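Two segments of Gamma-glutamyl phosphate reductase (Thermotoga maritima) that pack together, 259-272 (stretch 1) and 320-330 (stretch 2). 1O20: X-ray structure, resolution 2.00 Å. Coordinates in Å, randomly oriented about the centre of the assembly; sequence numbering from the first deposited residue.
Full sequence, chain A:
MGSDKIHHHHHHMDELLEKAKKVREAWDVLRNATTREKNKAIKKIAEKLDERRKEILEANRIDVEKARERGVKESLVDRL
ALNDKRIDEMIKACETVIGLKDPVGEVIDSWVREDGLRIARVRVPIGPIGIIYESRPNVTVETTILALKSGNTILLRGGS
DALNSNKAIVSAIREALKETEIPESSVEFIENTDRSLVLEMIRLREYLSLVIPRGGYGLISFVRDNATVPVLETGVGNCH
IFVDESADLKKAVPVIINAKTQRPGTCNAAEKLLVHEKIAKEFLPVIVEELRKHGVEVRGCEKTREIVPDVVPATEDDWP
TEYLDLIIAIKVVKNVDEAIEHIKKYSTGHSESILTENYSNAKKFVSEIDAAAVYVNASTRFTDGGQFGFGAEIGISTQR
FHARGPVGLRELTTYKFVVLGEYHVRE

Stretch 1, residues 259-272: AKTQRPGTCNAAEK
Stretch 2 320-330: PTEYLDLIIAI

How do the two backbones run? Stretch 1 begins in a helix (259-261), passes through consecutive type I turns, Arg-263 to Thr-266 and Thr-266 to Ala-269, and reaches a strand by Lys-272. Stretch 2 is loop until its strand, 327-330. The strands run in broadly the same direction, 43° apart, and Lys-272 pairs with Ala-329 in a parallel bridge (CA to CA 5.0 Å). Ala-329 N donates to Glu-271 O at 3.2 Å. Earlier, Gly-265 CA lies 4.6 Å from Leu-324 CA, where Leu-324 has left-handed phi/psi of 49/46.

What holds the loop of stretch 2? Glu-271 (chi1 m, chi2 m) turns its carboxylate to backbone amides of the loop: OE2 accepts from Leu-324 N at 3.0 Å, and OE1 weakly from Tyr-323 N at 3.2 Å.

How do the lysines contribute? Lys-260 (t, p, chi3 -91°, t) sends NZ to Ile-327 O (2.8 Å) and Asp-325 O (3.2 Å), while a salt bridge from NZ to Glu-271 OE1 (2.9 Å) balances its charge. Lys-272 (m, m, 141°, p) curls so that NZ reaches Thr-321 O at 2.5 Å.

Where is the contact apolar? Pro-264 CG meets Leu-326 CD2 at 3.8 Å, and Cys-267 CB lies 4.3 Å from Leu-324 CD1.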

# COMPACT_ATOMS: atom_id res chain seq x y z
N ALA A 259 -6.54 9.14 14.59
CA ALA A 259 -5.45 9.16 13.65
C ALA A 259 -4.14 8.62 14.26
O ALA A 259 -3.35 8.00 13.57
CB ALA A 259 -5.23 10.57 13.09
N LYS A 260 -3.96 8.88 15.55
CA LYS A 260 -2.76 8.51 16.29
C LYS A 260 -2.83 7.12 16.89
O LYS A 260 -1.85 6.36 16.79
CB LYS A 260 -2.46 9.55 17.36
CG LYS A 260 -1.18 9.28 18.22
CD LYS A 260 0.16 9.52 17.49
CE LYS A 260 0.71 8.25 16.81
NZ LYS A 260 2.00 8.54 16.08
N THR A 261 -3.96 6.76 17.51
CA THR A 261 -4.00 5.58 18.38
C THR A 261 -4.74 4.39 17.82
O THR A 261 -4.70 3.33 18.43
CB THR A 261 -4.64 5.91 19.76
OG1 THR A 261 -6.06 6.14 19.60
CG2 THR A 261 -4.06 7.23 20.33
N GLN A 262 -5.45 4.53 16.71
CA GLN A 262 -6.24 3.39 16.26
C GLN A 262 -5.29 2.25 15.82
O GLN A 262 -5.52 1.09 16.16
CB GLN A 262 -7.23 3.76 15.13
CG GLN A 262 -8.14 2.57 14.74
CD GLN A 262 -9.23 2.93 13.73
OE1 GLN A 262 -8.94 3.38 12.61
NE2 GLN A 262 -10.47 2.73 14.12
N ARG A 263 -4.25 2.60 15.07
CA ARG A 263 -3.25 1.66 14.57
C ARG A 263 -1.91 2.40 14.45
O ARG A 263 -1.48 2.72 13.36
CB ARG A 263 -3.63 1.14 13.18
CG ARG A 263 -4.75 0.13 13.19
CD ARG A 263 -4.31 -1.26 13.67
NE ARG A 263 -5.39 -2.22 13.55
CZ ARG A 263 -6.44 -2.28 14.36
NH1 ARG A 263 -6.57 -1.41 15.36
NH2 ARG A 263 -7.38 -3.21 14.16
N PRO A 264 -1.27 2.68 15.57
CA PRO A 264 -0.01 3.45 15.56
C PRO A 264 1.14 2.83 14.75
O PRO A 264 2.01 3.58 14.29
CB PRO A 264 0.37 3.55 17.03
CG PRO A 264 -0.69 2.76 17.83
CD PRO A 264 -1.71 2.27 16.93
N GLY A 265 1.12 1.49 14.58
CA GLY A 265 2.13 0.75 13.82
C GLY A 265 2.03 0.80 12.28
O GLY A 265 2.93 0.31 11.60
N THR A 266 0.98 1.39 11.72
CA THR A 266 0.84 1.47 10.26
C THR A 266 1.02 2.94 9.76
O THR A 266 0.85 3.91 10.49
CB THR A 266 -0.49 0.78 9.82
OG1 THR A 266 -0.51 0.62 8.37
CG2 THR A 266 -1.68 1.64 10.11
N CYS A 267 1.42 3.12 8.52
CA CYS A 267 2.09 4.39 8.23
C CYS A 267 1.15 5.58 7.94
O CYS A 267 1.64 6.71 7.81
CB CYS A 267 3.11 4.20 7.12
SG CYS A 267 2.27 3.64 5.70
N ASN A 268 -0.17 5.35 7.88
CA ASN A 268 -1.12 6.46 7.76
C ASN A 268 -1.52 7.04 9.16
O ASN A 268 -2.35 7.94 9.27
CB ASN A 268 -2.34 6.05 6.89
CG ASN A 268 -3.19 4.95 7.53
OD1 ASN A 268 -3.10 4.70 8.76
ND2 ASN A 268 -3.99 4.27 6.71
N ALA A 269 -0.93 6.51 10.23
CA ALA A 269 -1.03 7.07 11.57
C ALA A 269 -0.48 8.50 11.57
O ALA A 269 0.57 8.77 10.99
CB ALA A 269 -0.23 6.22 12.53
N ALA A 270 -1.19 9.41 12.21
CA ALA A 270 -0.68 10.77 12.39
C ALA A 270 0.56 10.71 13.31
O ALA A 270 0.59 9.95 14.26
CB ALA A 270 -1.75 11.62 13.01
N GLU A 271 1.59 11.43 12.95
CA GLU A 271 2.83 11.48 13.72
C GLU A 271 3.07 12.87 14.31
O GLU A 271 3.83 13.03 15.29
CB GLU A 271 4.00 11.14 12.78
CG GLU A 271 3.88 9.77 12.16
CD GLU A 271 4.10 8.63 13.15
OE1 GLU A 271 4.33 8.90 14.35
OE2 GLU A 271 4.00 7.45 12.71
N LYS A 272 2.42 13.86 13.71
CA LYS A 272 2.69 15.26 13.99
C LYS A 272 1.41 16.07 14.10
O LYS A 272 0.47 15.89 13.30
CB LYS A 272 3.53 15.88 12.88
CG LYS A 272 4.83 15.18 12.60
CD LYS A 272 5.88 15.29 13.67
CE LYS A 272 6.63 13.96 13.83
NZ LYS A 272 7.60 13.59 12.74
N PRO A 320 11.09 15.37 10.93
CA PRO A 320 11.03 14.36 9.85
C PRO A 320 10.70 12.91 10.24
O PRO A 320 10.40 12.09 9.35
CB PRO A 320 12.41 14.42 9.21
CG PRO A 320 13.29 15.03 10.21
CD PRO A 320 12.47 15.77 11.22
N THR A 321 10.75 12.57 11.52
CA THR A 321 10.70 11.18 11.93
C THR A 321 9.28 10.63 12.00
O THR A 321 8.44 11.22 12.67
CB THR A 321 11.35 11.05 13.31
OG1 THR A 321 12.71 11.44 13.22
CG2 THR A 321 11.40 9.57 13.77
N GLU A 322 9.03 9.52 11.30
CA GLU A 322 7.82 8.72 11.49
C GLU A 322 8.06 7.76 12.64
O GLU A 322 8.91 6.90 12.57
CB GLU A 322 7.48 7.94 10.21
CG GLU A 322 6.19 7.14 10.33
CD GLU A 322 5.93 6.24 9.13
OE1 GLU A 322 6.86 5.52 8.75
OE2 GLU A 322 4.80 6.22 8.60
N TYR A 323 7.31 7.92 13.72
CA TYR A 323 7.52 7.12 14.92
C TYR A 323 6.98 5.68 14.79
O TYR A 323 7.59 4.77 15.33
CB TYR A 323 6.89 7.80 16.14
CG TYR A 323 7.38 9.21 16.40
CD1 TYR A 323 8.70 9.46 16.74
CD2 TYR A 323 6.53 10.30 16.32
CE1 TYR A 323 9.14 10.73 17.02
CE2 TYR A 323 6.97 11.58 16.58
CZ TYR A 323 8.27 11.79 16.93
OH TYR A 323 8.74 13.07 17.21
N LEU A 324 5.86 5.48 14.10
CA LEU A 324 5.17 4.16 14.06
C LEU A 324 5.01 3.61 15.51
O LEU A 324 5.32 2.46 15.80
CB LEU A 324 5.96 3.17 13.22
CG LEU A 324 5.55 2.83 11.76
CD1 LEU A 324 4.60 3.83 11.10
CD2 LEU A 324 6.77 2.51 10.90
N ASP A 325 4.55 4.46 16.41
CA ASP A 325 4.45 4.13 17.83
C ASP A 325 3.59 5.21 18.46
O ASP A 325 3.25 6.21 17.80
CB ASP A 325 5.86 4.15 18.43
CG ASP A 325 5.99 3.32 19.69
OD1 ASP A 325 4.97 2.87 20.28
OD2 ASP A 325 7.12 3.11 20.17
N LEU A 326 3.22 5.00 19.71
CA LEU A 326 2.42 5.96 20.45
C LEU A 326 3.31 7.10 20.92
O LEU A 326 3.56 7.28 22.12
CB LEU A 326 1.74 5.26 21.63
CG LEU A 326 0.65 4.31 21.16
CD1 LEU A 326 0.32 3.28 22.26
CD2 LEU A 326 -0.58 5.13 20.77
N ILE A 327 3.81 7.83 19.94
CA ILE A 327 4.62 9.02 20.15
C ILE A 327 4.07 10.08 19.16
O ILE A 327 3.60 9.74 18.05
CB ILE A 327 6.09 8.75 19.84
CG1 ILE A 327 6.60 7.55 20.63
CG2 ILE A 327 6.94 9.99 20.16
CD1 ILE A 327 8.00 7.06 20.27
N ILE A 328 4.12 11.34 19.57
CA ILE A 328 3.66 12.41 18.70
C ILE A 328 4.47 13.66 18.98
O ILE A 328 4.91 13.90 20.13
CB ILE A 328 2.10 12.65 18.87
CG1 ILE A 328 1.54 13.37 17.65
CG2 ILE A 328 1.79 13.39 20.18
CD1 ILE A 328 0.03 13.48 17.57
N ALA A 329 4.76 14.45 17.96
CA ALA A 329 5.37 15.75 18.20
C ALA A 329 4.41 16.86 17.81
O ALA A 329 3.72 16.78 16.77
CB ALA A 329 6.68 15.88 17.50
N ILE A 330 4.34 17.87 18.67
CA ILE A 330 3.38 18.96 18.50
C ILE A 330 4.16 20.21 18.28
O ILE A 330 5.13 20.46 19.01
CB ILE A 330 2.49 19.09 19.78
CG1 ILE A 330 1.75 17.77 20.07
CG2 ILE A 330 1.54 20.26 19.64
CD1 ILE A 330 0.77 17.81 21.22
O HOH W 1 2.74 6.19 14.59